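Local coordinates for RNA-induced transcriptional silencing complex protein tas3 (PDB 3D1B), which joins Ago1 and Chp1 in the core of the RITS complex, through which RNA interference supports heterochromatin formation and accurate chromosome segregation, at residues 99-102 with 106-109; 82-85 with 91-94; 17-22 with 50-55; 65-70 with 109-114; 85-90 with 114-119. All blocks are in the same frame, centred on the assembly; numbering follows the deposited sequence.

Contact 1. Residues 99-102 with 106-109; sequences YKLV and NLSL
L107 spreads its two methyl branches over L101 and V102, near the C-terminal end of helix 89-105. With CG anti to the backbone N (chi1 -179°), the L107 side chain reaches back toward the helix it has just left. Its CD1 lies 3.8 Å from L101 CB and touches L101 CD1 as well, the two leucines slanting across each other. The other branch meets valine: L107 CD2 is 3.9 Å from V102 CG2, and these two side chains cross at about a right angle. V102 also carries the carbonyl of L107, its CG2 standing 3.5 Å from L107 O, while its CG1 turns to L109 and rests 4.1 Å from L109 CD1. That same leucine methyl comes to the edge of the Y99 ring, near its plane, with Y99 CE1 4.3 Å away. This is the tight corner between helices 89-105 and 109-122 of the C-terminal alpha motif: N106 takes a left-handed backbone conformation with phi 61°, and S108 occupies the N-cap position of the next helix. L107 N then bonds back to L101 O over 3.0 Å, nearly straight at the hydrogen, though it approaches from above the carbonyl plane. On the polar side, one water donates to V102 O and accepts from N106 ND2, 2.7 Å from that nitrogen, tying the asparagine amide to the helix end. The Q72 amide holds the corner too, bonding both L107 O and L109 N, and the Y99 ring also meets F80 of helix 74-84.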
# COMPACT_ATOMS: atom_id res chain seq x y z
N TYR A 99 -1.20 -12.83 -3.44
CA TYR A 99 -0.35 -13.65 -2.57
C TYR A 99 -0.58 -13.29 -1.10
O TYR A 99 -0.35 -14.11 -0.21
CB TYR A 99 1.12 -13.50 -2.95
CG TYR A 99 2.00 -14.53 -2.27
CD1 TYR A 99 1.83 -15.89 -2.53
CD2 TYR A 99 2.94 -14.15 -1.31
CE1 TYR A 99 2.58 -16.85 -1.85
CE2 TYR A 99 3.70 -15.11 -0.62
CZ TYR A 99 3.51 -16.46 -0.90
OH TYR A 99 4.24 -17.41 -0.23
N LYS A 100 -1.02 -12.06 -0.84
CA LYS A 100 -1.32 -11.63 0.53
C LYS A 100 -2.46 -12.51 1.04
O LYS A 100 -2.55 -12.82 2.23
CB LYS A 100 -1.80 -10.18 0.59
CG LYS A 100 -0.81 -9.14 0.14
CD LYS A 100 0.39 -9.09 1.07
CE LYS A 100 1.42 -8.10 0.55
NZ LYS A 100 2.73 -8.25 1.23
N LEU A 101 -3.35 -12.89 0.13
CA LEU A 101 -4.50 -13.73 0.48
C LEU A 101 -4.08 -15.18 0.64
O LEU A 101 -4.68 -15.93 1.41
CB LEU A 101 -5.59 -13.60 -0.59
CG LEU A 101 -6.18 -12.20 -0.76
CD1 LEU A 101 -7.33 -12.27 -1.76
CD2 LEU A 101 -6.67 -11.65 0.56
N VAL A 102 -3.05 -15.58 -0.10
CA VAL A 102 -2.54 -16.95 0.00
C VAL A 102 -1.98 -17.16 1.41
O VAL A 102 -2.38 -18.09 2.12
CB VAL A 102 -1.43 -17.21 -1.04
CG1 VAL A 102 -0.74 -18.54 -0.75
CG2 VAL A 102 -2.03 -17.21 -2.45
N ASN A 106 -5.19 -18.23 3.45
CA ASN A 106 -5.13 -19.58 2.90
C ASN A 106 -5.74 -19.73 1.51
O ASN A 106 -6.23 -20.80 1.17
CB ASN A 106 -5.81 -20.55 3.86
CG ASN A 106 -5.07 -20.66 5.18
OD1 ASN A 106 -5.69 -20.64 6.25
ND2 ASN A 106 -3.76 -20.79 5.12
N LEU A 107 -5.73 -18.66 0.71
CA LEU A 107 -6.28 -18.76 -0.63
C LEU A 107 -5.39 -19.77 -1.36
O LEU A 107 -4.17 -19.71 -1.28
CB LEU A 107 -6.25 -17.38 -1.33
CG LEU A 107 -6.82 -17.29 -2.75
CD1 LEU A 107 -7.41 -15.90 -2.99
CD2 LEU A 107 -5.72 -17.58 -3.76
N SER A 108 -6.02 -20.71 -2.06
CA SER A 108 -5.29 -21.76 -2.77
C SER A 108 -4.27 -21.24 -3.78
O SER A 108 -4.60 -20.44 -4.65
CB SER A 108 -6.29 -22.67 -3.49
OG SER A 108 -5.60 -23.59 -4.32
N LEU A 109 -3.03 -21.71 -3.67
CA LEU A 109 -1.97 -21.27 -4.57
C LEU A 109 -2.31 -21.55 -6.04
O LEU A 109 -2.02 -20.74 -6.92
CB LEU A 109 -0.64 -21.93 -4.21
CG LEU A 109 0.61 -21.31 -4.85
CD1 LEU A 109 0.81 -19.90 -4.30
CD2 LEU A 109 1.84 -22.17 -4.55
O HOH W 1 -1.88 -20.67 3.17

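Contact 2. Residues 82-85 with 91-94; sequences SNLE and AKAV
K92 runs its side chain past the backbone carbonyls of L84 and E85, near the end of helix 74-84. Its CB is 4.5 Å from L84 CD1, a leucine methyl that also leans on the K92 backbone, 3.6 Å from K92 O. CG stands anti to the backbone N (chi1 -178°), which directs the chain toward the L84 carbonyl, and it passes 3.8 Å from L84 O. CD carries the chain onward, and the bend at chi3 (-66°) then brings CE over the two carbonyls, 3.6 Å from L84 O and closer still to E85 O. At the tip, K92 NZ donates to E85 O over 3.2 Å, approaching from above the carbonyl plane. Two waters fill out the grip on the ammonium group. One donates to E85 OE1 and accepts from K92 NZ; E85 OE1 and K92 NZ, 4.5 Å apart and too far for a salt bridge, are joined through this water. The second joins K92 NZ to E85 O by a parallel route, reinforcing the direct bond. With an alanine in place of K92, E85 O would probably lose its direct donor, and the E85 carboxylate its nearby positive charge. The contact thus clasps the short connection between helices 74-84 and 89-105 from its solvent side. Facing helix 109-122, N83 and A91 both touch L116, V94 meets I115 and A119 of that helix, and A93 and V94 pack on L56 of helix 52-60.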
# COMPACT_ATOMS: atom_id res chain seq x y z
N SER A 82 9.17 -16.93 -7.53
CA SER A 82 10.21 -16.80 -8.54
C SER A 82 9.56 -16.43 -9.87
O SER A 82 10.09 -15.64 -10.64
CB SER A 82 11.01 -18.10 -8.70
OG SER A 82 12.11 -18.14 -7.80
N ASN A 83 8.38 -17.00 -10.11
CA ASN A 83 7.66 -16.73 -11.34
C ASN A 83 7.07 -15.32 -11.31
O ASN A 83 7.03 -14.64 -12.34
CB ASN A 83 6.54 -17.76 -11.53
CG ASN A 83 5.73 -17.51 -12.79
OD1 ASN A 83 4.60 -17.03 -12.72
ND2 ASN A 83 6.32 -17.81 -13.94
N LEU A 84 6.64 -14.89 -10.13
CA LEU A 84 6.05 -13.56 -9.97
C LEU A 84 7.03 -12.45 -10.32
O LEU A 84 6.64 -11.43 -10.90
CB LEU A 84 5.56 -13.39 -8.52
CG LEU A 84 4.86 -12.07 -8.19
CD1 LEU A 84 3.69 -11.83 -9.16
CD2 LEU A 84 4.36 -12.10 -6.75
N GLU A 85 8.30 -12.65 -9.98
CA GLU A 85 9.34 -11.65 -10.26
C GLU A 85 9.48 -11.33 -11.74
O GLU A 85 9.92 -10.24 -12.10
CB GLU A 85 10.69 -12.15 -9.74
CG GLU A 85 10.80 -12.21 -8.22
CD GLU A 85 11.20 -10.88 -7.62
OE1 GLU A 85 11.16 -9.86 -8.34
OE2 GLU A 85 11.54 -10.86 -6.41
N ALA A 91 0.31 -7.46 -13.95
CA ALA A 91 0.27 -8.84 -13.50
C ALA A 91 1.05 -9.02 -12.21
O ALA A 91 0.59 -9.70 -11.29
CB ALA A 91 0.82 -9.77 -14.59
N LYS A 92 2.23 -8.41 -12.13
CA LYS A 92 3.05 -8.53 -10.93
C LYS A 92 2.34 -7.94 -9.72
O LYS A 92 2.38 -8.50 -8.62
CB LYS A 92 4.40 -7.83 -11.12
CG LYS A 92 5.31 -7.96 -9.91
CD LYS A 92 6.67 -7.29 -10.11
CE LYS A 92 7.49 -7.98 -11.20
NZ LYS A 92 8.86 -7.37 -11.30
N ALA A 93 1.69 -6.80 -9.90
CA ALA A 93 0.97 -6.16 -8.81
C ALA A 93 -0.22 -7.01 -8.37
O ALA A 93 -0.54 -7.08 -7.18
CB ALA A 93 0.51 -4.76 -9.22
N VAL A 94 -0.90 -7.61 -9.34
CA VAL A 94 -2.03 -8.49 -9.03
C VAL A 94 -1.51 -9.70 -8.26
O VAL A 94 -2.08 -10.09 -7.25
CB VAL A 94 -2.73 -8.97 -10.32
CG1 VAL A 94 -3.72 -10.08 -9.99
CG2 VAL A 94 -3.43 -7.80 -10.99
O HOH W 2 9.97 -7.54 -8.75
O HOH W 3 9.29 -8.09 -13.94

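Contact 3. Residues 17-22 with 50-55; sequences LYINWL and IDFSQV
F52 lays one ring face beneath Y18 CB, which stands 3.5 Å from the ring centroid and only 11° off the normal, a CH-pi contact. The tyrosine ring continues past this point and turns its edge to the same phenylalanine: Y18 CD2 lies 3.5 Å from F52 CD2 in an edge-to-face pair whose planes meet at 75°. F52 CG is anti to the backbone N (chi1 -167°), which sends the ring out from the first turn of helix 52-60 against helix 14-23. Aliphatic groups border its rim. I19 CD1 sits in the ring plane 3.5 Å from F52 CE1, and L22 CB approaches the edge at F52 CZ. That CZ also points to the backbone, 3.2 Å from Y18 O. Flanking F52 in the sequence, D51 and Q54 form a capping box at the N-terminus of helix 52-60: Q54 N bonds D51 OD1, and D51 N returns a 2.7 Å bond to Q54 OE1, an oxygen that also accepts from K100 of the second subunit. No hydrogen bond links the two segments, so this interhelical joint depends on aromatic and aliphatic fit, while the box serves D51 N and Q54 N.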
# COMPACT_ATOMS: atom_id res chain seq x y z
N LEU A 17 -6.53 1.89 -17.91
CA LEU A 17 -6.31 0.52 -18.37
C LEU A 17 -6.24 -0.47 -17.21
O LEU A 17 -6.89 -1.51 -17.23
CB LEU A 17 -5.02 0.42 -19.19
CG LEU A 17 -5.16 0.60 -20.70
CD1 LEU A 17 -3.80 0.41 -21.37
CD2 LEU A 17 -6.16 -0.41 -21.24
N TYR A 18 -5.43 -0.14 -16.20
CA TYR A 18 -5.28 -1.01 -15.04
C TYR A 18 -6.61 -1.24 -14.34
O TYR A 18 -6.89 -2.33 -13.86
CB TYR A 18 -4.26 -0.41 -14.07
CG TYR A 18 -2.82 -0.59 -14.53
CD1 TYR A 18 -2.50 -0.57 -15.88
CD2 TYR A 18 -1.79 -0.75 -13.61
CE1 TYR A 18 -1.18 -0.72 -16.31
CE2 TYR A 18 -0.47 -0.90 -14.03
CZ TYR A 18 -0.17 -0.88 -15.38
OH TYR A 18 1.13 -1.03 -15.80
N ILE A 19 -7.44 -0.20 -14.28
CA ILE A 19 -8.76 -0.32 -13.67
C ILE A 19 -9.63 -1.23 -14.51
O ILE A 19 -10.32 -2.11 -13.98
CB ILE A 19 -9.44 1.07 -13.53
CG1 ILE A 19 -8.75 1.90 -12.45
CG2 ILE A 19 -10.92 0.90 -13.21
CD1 ILE A 19 -8.84 1.29 -11.05
N ASN A 20 -9.61 -1.04 -15.82
CA ASN A 20 -10.39 -1.86 -16.73
C ASN A 20 -9.95 -3.32 -16.66
O ASN A 20 -10.78 -4.24 -16.70
CB ASN A 20 -10.28 -1.34 -18.17
CG ASN A 20 -10.93 0.01 -18.34
OD1 ASN A 20 -11.66 0.48 -17.47
ND2 ASN A 20 -10.67 0.66 -19.48
N TRP A 21 -8.64 -3.54 -16.56
CA TRP A 21 -8.11 -4.89 -16.48
C TRP A 21 -8.52 -5.54 -15.16
O TRP A 21 -8.88 -6.72 -15.13
CB TRP A 21 -6.58 -4.88 -16.58
CG TRP A 21 -6.07 -4.56 -17.96
CD1 TRP A 21 -6.76 -4.69 -19.13
CD2 TRP A 21 -4.75 -4.11 -18.31
NE1 TRP A 21 -5.96 -4.33 -20.20
CE2 TRP A 21 -4.72 -3.98 -19.72
CE3 TRP A 21 -3.60 -3.80 -17.58
CZ2 TRP A 21 -3.58 -3.55 -20.41
CZ3 TRP A 21 -2.47 -3.37 -18.27
CH2 TRP A 21 -2.47 -3.25 -19.67
N LEU A 22 -8.46 -4.78 -14.08
CA LEU A 22 -8.86 -5.30 -12.78
C LEU A 22 -10.31 -5.76 -12.83
O LEU A 22 -10.65 -6.86 -12.39
CB LEU A 22 -8.70 -4.22 -11.72
CG LEU A 22 -9.44 -4.47 -10.40
CD1 LEU A 22 -8.89 -5.72 -9.72
CD2 LEU A 22 -9.28 -3.25 -9.50
N ILE A 50 -3.45 7.25 -2.85
CA ILE A 50 -2.93 5.89 -2.99
C ILE A 50 -2.64 5.56 -4.45
O ILE A 50 -3.20 6.18 -5.36
CB ILE A 50 -3.93 4.84 -2.44
CG1 ILE A 50 -5.22 4.86 -3.26
CG2 ILE A 50 -4.24 5.14 -0.98
CD1 ILE A 50 -6.22 3.79 -2.84
N ASP A 51 -1.77 4.58 -4.67
CA ASP A 51 -1.43 4.16 -6.03
C ASP A 51 -2.21 2.90 -6.40
O ASP A 51 -2.94 2.35 -5.58
CB ASP A 51 0.08 3.92 -6.20
CG ASP A 51 0.61 2.84 -5.28
OD1 ASP A 51 -0.08 1.82 -5.08
OD2 ASP A 51 1.75 3.00 -4.77
N PHE A 52 -2.05 2.43 -7.63
CA PHE A 52 -2.80 1.26 -8.07
C PHE A 52 -2.48 -0.02 -7.29
O PHE A 52 -3.36 -0.86 -7.09
CB PHE A 52 -2.60 1.00 -9.56
CG PHE A 52 -3.58 0.02 -10.13
CD1 PHE A 52 -4.91 0.38 -10.30
CD2 PHE A 52 -3.19 -1.28 -10.44
CE1 PHE A 52 -5.85 -0.54 -10.76
CE2 PHE A 52 -4.13 -2.21 -10.90
CZ PHE A 52 -5.46 -1.83 -11.06
N SER A 53 -1.24 -0.18 -6.88
CA SER A 53 -0.88 -1.38 -6.12
C SER A 53 -1.71 -1.41 -4.85
O SER A 53 -2.15 -2.46 -4.40
CB SER A 53 0.60 -1.38 -5.77
OG SER A 53 1.39 -1.49 -6.95
N GLN A 54 -1.91 -0.23 -4.27
CA GLN A 54 -2.68 -0.11 -3.04
C GLN A 54 -4.15 -0.39 -3.32
O GLN A 54 -4.84 -1.00 -2.51
CB GLN A 54 -2.48 1.28 -2.44
CG GLN A 54 -1.06 1.49 -1.93
CD GLN A 54 -0.80 2.91 -1.47
OE1 GLN A 54 -0.81 3.85 -2.26
NE2 GLN A 54 -0.54 3.07 -0.17
N VAL A 55 -4.64 0.07 -4.48
CA VAL A 55 -6.03 -0.19 -4.85
C VAL A 55 -6.24 -1.70 -4.91
O VAL A 55 -7.22 -2.23 -4.38
CB VAL A 55 -6.38 0.43 -6.23
CG1 VAL A 55 -7.74 -0.07 -6.69
CG2 VAL A 55 -6.38 1.94 -6.13

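Contact 4. Residues 65-70 with 109-114; sequences KFPIQE and LDFASQ
F111 and F66 take different first torsions to meet beside P67. In F111, CG is anti to the backbone N (chi1 -173°), which carries the ring from the first turn of helix 109-122 across to the extended loop 65-70. In F66, CG is wedged between the backbone N and the carbonyl carbon (chi1 53°), which turns its ring away toward L107 and leaves CB to make the touch, 3.7 Å from F111 CE2. The proline provides most of the cover. P67 CD sits over the centre of the F111 ring, 3.5 Å from the centroid and 9° off the normal, a CH-pi contact over the face. P67 CG lies near the ring's root, 3.4 Å from F111 CG and 3.5 Å from F111 CB, the two side chains crossing at about a right angle. The loop is held in place alongside by backbone bonds of P67 with S108 and of Q69 with N106, which pair it with the turn leading into helix 109-122. The join is therefore a seam at the protein surface between the loop that follows helix 52-60 and the last helix. No polar bond crosses between the segments themselves; because P67 CD is bonded to an amide nitrogen, its hydrogens are probably slightly positive, and the electron-rich face of F111 is a suitable partner for them.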
# COMPACT_ATOMS: atom_id res chain seq x y z
N LYS A 65 -15.07 -14.92 -1.85
CA LYS A 65 -15.19 -16.18 -2.57
C LYS A 65 -13.94 -16.70 -3.27
O LYS A 65 -13.49 -16.13 -4.26
CB LYS A 65 -16.33 -16.06 -3.60
CG LYS A 65 -17.65 -15.64 -2.98
CD LYS A 65 -18.83 -16.10 -3.83
CE LYS A 65 -19.22 -15.07 -4.86
NZ LYS A 65 -19.63 -15.69 -6.15
N PHE A 66 -13.41 -17.80 -2.74
CA PHE A 66 -12.23 -18.43 -3.32
C PHE A 66 -11.88 -19.74 -2.62
O PHE A 66 -12.19 -19.93 -1.44
CB PHE A 66 -11.03 -17.48 -3.28
CG PHE A 66 -10.74 -16.91 -1.91
CD1 PHE A 66 -9.98 -17.61 -0.99
CD2 PHE A 66 -11.21 -15.64 -1.57
CE1 PHE A 66 -9.69 -17.06 0.27
CE2 PHE A 66 -10.93 -15.08 -0.32
CZ PHE A 66 -10.17 -15.79 0.60
N PRO A 67 -11.26 -20.67 -3.36
CA PRO A 67 -10.87 -21.96 -2.78
C PRO A 67 -9.81 -21.77 -1.70
O PRO A 67 -8.95 -20.89 -1.79
CB PRO A 67 -10.36 -22.74 -3.99
CG PRO A 67 -9.86 -21.67 -4.90
CD PRO A 67 -10.91 -20.61 -4.79
N ILE A 68 -9.89 -22.62 -0.68
CA ILE A 68 -8.99 -22.55 0.46
C ILE A 68 -8.15 -23.81 0.63
O ILE A 68 -8.62 -24.92 0.38
CB ILE A 68 -9.80 -22.35 1.77
CG1 ILE A 68 -10.49 -20.98 1.74
CG2 ILE A 68 -8.91 -22.49 2.99
CD1 ILE A 68 -9.53 -19.84 1.67
N GLN A 69 -6.90 -23.63 1.05
CA GLN A 69 -6.02 -24.75 1.34
C GLN A 69 -5.09 -24.30 2.45
O GLN A 69 -4.31 -23.36 2.29
CB GLN A 69 -5.21 -25.18 0.12
CG GLN A 69 -4.29 -26.39 0.36
CD GLN A 69 -5.03 -27.67 0.73
OE1 GLN A 69 -6.07 -27.99 0.15
NE2 GLN A 69 -4.48 -28.43 1.68
N GLU A 70 -5.18 -24.97 3.60
CA GLU A 70 -4.33 -24.61 4.73
C GLU A 70 -2.97 -25.30 4.65
O GLU A 70 -2.82 -26.31 3.97
CB GLU A 70 -5.02 -24.98 6.05
CG GLU A 70 -6.20 -24.10 6.40
CD GLU A 70 -6.88 -24.52 7.69
OE1 GLU A 70 -6.18 -24.65 8.72
OE2 GLU A 70 -8.11 -24.73 7.68
N LEU A 109 -3.03 -21.71 -3.67
CA LEU A 109 -1.97 -21.27 -4.57
C LEU A 109 -2.31 -21.55 -6.04
O LEU A 109 -2.02 -20.74 -6.92
CB LEU A 109 -0.64 -21.93 -4.21
CG LEU A 109 0.61 -21.31 -4.85
CD1 LEU A 109 0.81 -19.90 -4.30
CD2 LEU A 109 1.84 -22.17 -4.55
N ASP A 110 -2.91 -22.70 -6.32
CA ASP A 110 -3.27 -23.02 -7.70
C ASP A 110 -4.23 -21.97 -8.25
O ASP A 110 -4.14 -21.58 -9.41
CB ASP A 110 -3.93 -24.40 -7.80
CG ASP A 110 -2.99 -25.53 -7.42
OD1 ASP A 110 -1.84 -25.53 -7.91
OD2 ASP A 110 -3.40 -26.41 -6.64
N PHE A 111 -5.15 -21.53 -7.40
CA PHE A 111 -6.13 -20.51 -7.79
C PHE A 111 -5.41 -19.19 -8.02
O PHE A 111 -5.70 -18.46 -8.98
CB PHE A 111 -7.18 -20.36 -6.68
CG PHE A 111 -8.34 -19.48 -7.04
CD1 PHE A 111 -9.28 -19.89 -7.98
CD2 PHE A 111 -8.51 -18.25 -6.41
CE1 PHE A 111 -10.39 -19.08 -8.28
CE2 PHE A 111 -9.61 -17.44 -6.71
CZ PHE A 111 -10.55 -17.86 -7.64
N ALA A 112 -4.46 -18.87 -7.14
CA ALA A 112 -3.70 -17.64 -7.28
C ALA A 112 -2.97 -17.64 -8.63
O ALA A 112 -2.91 -16.62 -9.30
CB ALA A 112 -2.69 -17.51 -6.14
N SER A 113 -2.43 -18.78 -9.01
CA SER A 113 -1.72 -18.89 -10.28
C SER A 113 -2.67 -18.64 -11.45
O SER A 113 -2.28 -18.04 -12.45
CB SER A 113 -1.05 -20.26 -10.41
OG SER A 113 0.05 -20.36 -9.51
N GLN A 114 -3.91 -19.10 -11.33
CA GLN A 114 -4.89 -18.88 -12.40
C GLN A 114 -5.18 -17.39 -12.54
O GLN A 114 -5.23 -16.86 -13.65
CB GLN A 114 -6.19 -19.63 -12.10
CG GLN A 114 -6.05 -21.14 -12.11
CD GLN A 114 -7.34 -21.84 -11.71
OE1 GLN A 114 -8.36 -21.70 -12.38
NE2 GLN A 114 -7.29 -22.58 -10.62

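Contact 5. Residues 85-90 with 114-119; sequences EKQTPF and QILKEA
F90 and A119 make the close part of this contact, whereas Q87 and L116 touch more loosely nearer the solvent. F90 CG is anti to the backbone N (chi1 172°), which carries the ring from the start of helix 89-105 to the last turns of helix 109-122. There F90 CE2 lies 3.7 Å from A119 CB, the methyl approaching obliquely, and A119 O stands in the ring plane at the edge, 3.8 Å from F90 CD2. In the looser part, the bent chain of Q87 slants over L116, with Q87 CG 4.0 Å from L116 CD1 and about as far from CD2; its amide turns elsewhere, NE2 bonding N83 O. T88 holds the N-cap position, yet its side chain makes no capping bond and OG1 bonds E123 instead. A serine in place of F90 would probably open a gap beside A119 and leave W21 without the ring it meets edge-to-face. E123, just beyond helix 109-122, also receives F90 N, closing the two helices together at this end. Thus F90 lies where helices 14-23, 89-105 and 109-122 converge, while L116 reaches A91, the residue after F90 in the first turn of helix 89-105.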
# COMPACT_ATOMS: atom_id res chain seq x y z
N GLU A 85 8.30 -12.65 -9.98
CA GLU A 85 9.34 -11.65 -10.26
C GLU A 85 9.48 -11.33 -11.74
O GLU A 85 9.92 -10.24 -12.10
CB GLU A 85 10.69 -12.15 -9.74
CG GLU A 85 10.80 -12.21 -8.22
CD GLU A 85 11.20 -10.88 -7.62
OE1 GLU A 85 11.16 -9.86 -8.34
OE2 GLU A 85 11.54 -10.86 -6.41
N LYS A 86 9.10 -12.27 -12.60
CA LYS A 86 9.23 -12.10 -14.05
C LYS A 86 8.03 -11.50 -14.75
O LYS A 86 8.08 -11.23 -15.95
CB LYS A 86 9.53 -13.45 -14.69
CG LYS A 86 10.75 -14.11 -14.11
CD LYS A 86 11.10 -15.40 -14.82
CE LYS A 86 10.10 -16.51 -14.54
NZ LYS A 86 10.72 -17.81 -14.89
N GLN A 87 6.95 -11.29 -14.01
CA GLN A 87 5.73 -10.76 -14.61
C GLN A 87 5.76 -9.29 -15.00
O GLN A 87 6.55 -8.51 -14.50
CB GLN A 87 4.56 -10.98 -13.65
CG GLN A 87 4.38 -12.43 -13.24
CD GLN A 87 4.18 -13.34 -14.43
OE1 GLN A 87 3.25 -13.16 -15.22
NE2 GLN A 87 5.05 -14.34 -14.57
N THR A 88 4.89 -8.95 -15.93
CA THR A 88 4.74 -7.59 -16.37
C THR A 88 4.11 -6.80 -15.23
O THR A 88 3.59 -7.40 -14.31
CB THR A 88 3.91 -7.55 -17.66
OG1 THR A 88 2.76 -8.39 -17.52
CG2 THR A 88 4.72 -8.04 -18.83
N PRO A 89 4.19 -5.46 -15.27
CA PRO A 89 3.67 -4.56 -14.23
C PRO A 89 2.33 -4.84 -13.55
O PRO A 89 2.27 -5.03 -12.33
CB PRO A 89 3.68 -3.20 -14.93
CG PRO A 89 4.87 -3.32 -15.82
CD PRO A 89 4.69 -4.69 -16.42
N PHE A 90 1.25 -4.82 -14.33
CA PHE A 90 -0.08 -5.07 -13.79
C PHE A 90 -0.17 -6.48 -13.20
O PHE A 90 -0.67 -6.66 -12.09
CB PHE A 90 -1.13 -4.91 -14.89
CG PHE A 90 -2.52 -5.33 -14.48
CD1 PHE A 90 -3.29 -4.51 -13.66
CD2 PHE A 90 -3.04 -6.54 -14.92
CE1 PHE A 90 -4.58 -4.89 -13.29
CE2 PHE A 90 -4.33 -6.93 -14.56
CZ PHE A 90 -5.10 -6.10 -13.74
N GLN A 114 -3.91 -19.10 -11.33
CA GLN A 114 -4.89 -18.88 -12.40
C GLN A 114 -5.18 -17.39 -12.54
O GLN A 114 -5.23 -16.86 -13.65
CB GLN A 114 -6.19 -19.63 -12.10
CG GLN A 114 -6.05 -21.14 -12.11
CD GLN A 114 -7.34 -21.84 -11.71
OE1 GLN A 114 -8.36 -21.70 -12.38
NE2 GLN A 114 -7.29 -22.58 -10.62
N ILE A 115 -5.37 -16.71 -11.41
CA ILE A 115 -5.65 -15.27 -11.43
C ILE A 115 -4.47 -14.53 -12.07
O ILE A 115 -4.66 -13.64 -12.91
CB ILE A 115 -5.87 -14.73 -10.00
CG1 ILE A 115 -7.08 -15.42 -9.36
CG2 ILE A 115 -6.10 -13.22 -10.05
CD1 ILE A 115 -7.31 -15.03 -7.91
N LEU A 116 -3.26 -14.90 -11.69
CA LEU A 116 -2.07 -14.25 -12.22
C LEU A 116 -1.97 -14.47 -13.73
O LEU A 116 -1.63 -13.56 -14.48
CB LEU A 116 -0.81 -14.80 -11.54
CG LEU A 116 0.51 -14.27 -12.12
CD1 LEU A 116 0.63 -12.77 -11.88
CD2 LEU A 116 1.68 -15.01 -11.49
N LYS A 117 -2.26 -15.69 -14.17
CA LYS A 117 -2.19 -16.02 -15.59
C LYS A 117 -3.20 -15.18 -16.37
O LYS A 117 -2.91 -14.73 -17.48
CB LYS A 117 -2.47 -17.51 -15.80
CG LYS A 117 -2.32 -17.95 -17.25
CD LYS A 117 -0.87 -17.85 -17.71
CE LYS A 117 -0.79 -17.56 -19.20
NZ LYS A 117 -1.62 -18.49 -20.01
N GLU A 118 -4.37 -14.97 -15.78
CA GLU A 118 -5.41 -14.19 -16.44
C GLU A 118 -4.96 -12.73 -16.53
O GLU A 118 -5.14 -12.07 -17.56
CB GLU A 118 -6.71 -14.29 -15.64
CG GLU A 118 -7.96 -14.03 -16.43
CD GLU A 118 -9.21 -14.28 -15.61
OE1 GLU A 118 -9.47 -13.49 -14.69
OE2 GLU A 118 -9.91 -15.28 -15.88
N ALA A 119 -4.36 -12.23 -15.45
CA ALA A 119 -3.89 -10.85 -15.43
C ALA A 119 -2.81 -10.63 -16.48
O ALA A 119 -2.78 -9.59 -17.15
CB ALA A 119 -3.34 -10.50 -14.04

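Along the chain contact 3 closes first, joining helices 14-23 and 52-60; the other four lie around the later helices. Contact 4 spans from the loop after helix 52-60 to helix 109-122, enclosing contact 2, while contact 5 encloses contact 1. Contacts 2 and 5, their centres about 5 Å apart, overlap at E85 near the start of helix 89-105; contacts 1 and 4, about 6 Å apart between centres, overlap at L109, at the turn into helix 109-122. Contacts 3 and 4 stand farthest apart, about 21 Å between centres, across the chain's centre. F90 meets W21, linking contact 5 to contact 3 within the all-helical C-terminal motif of Tas3.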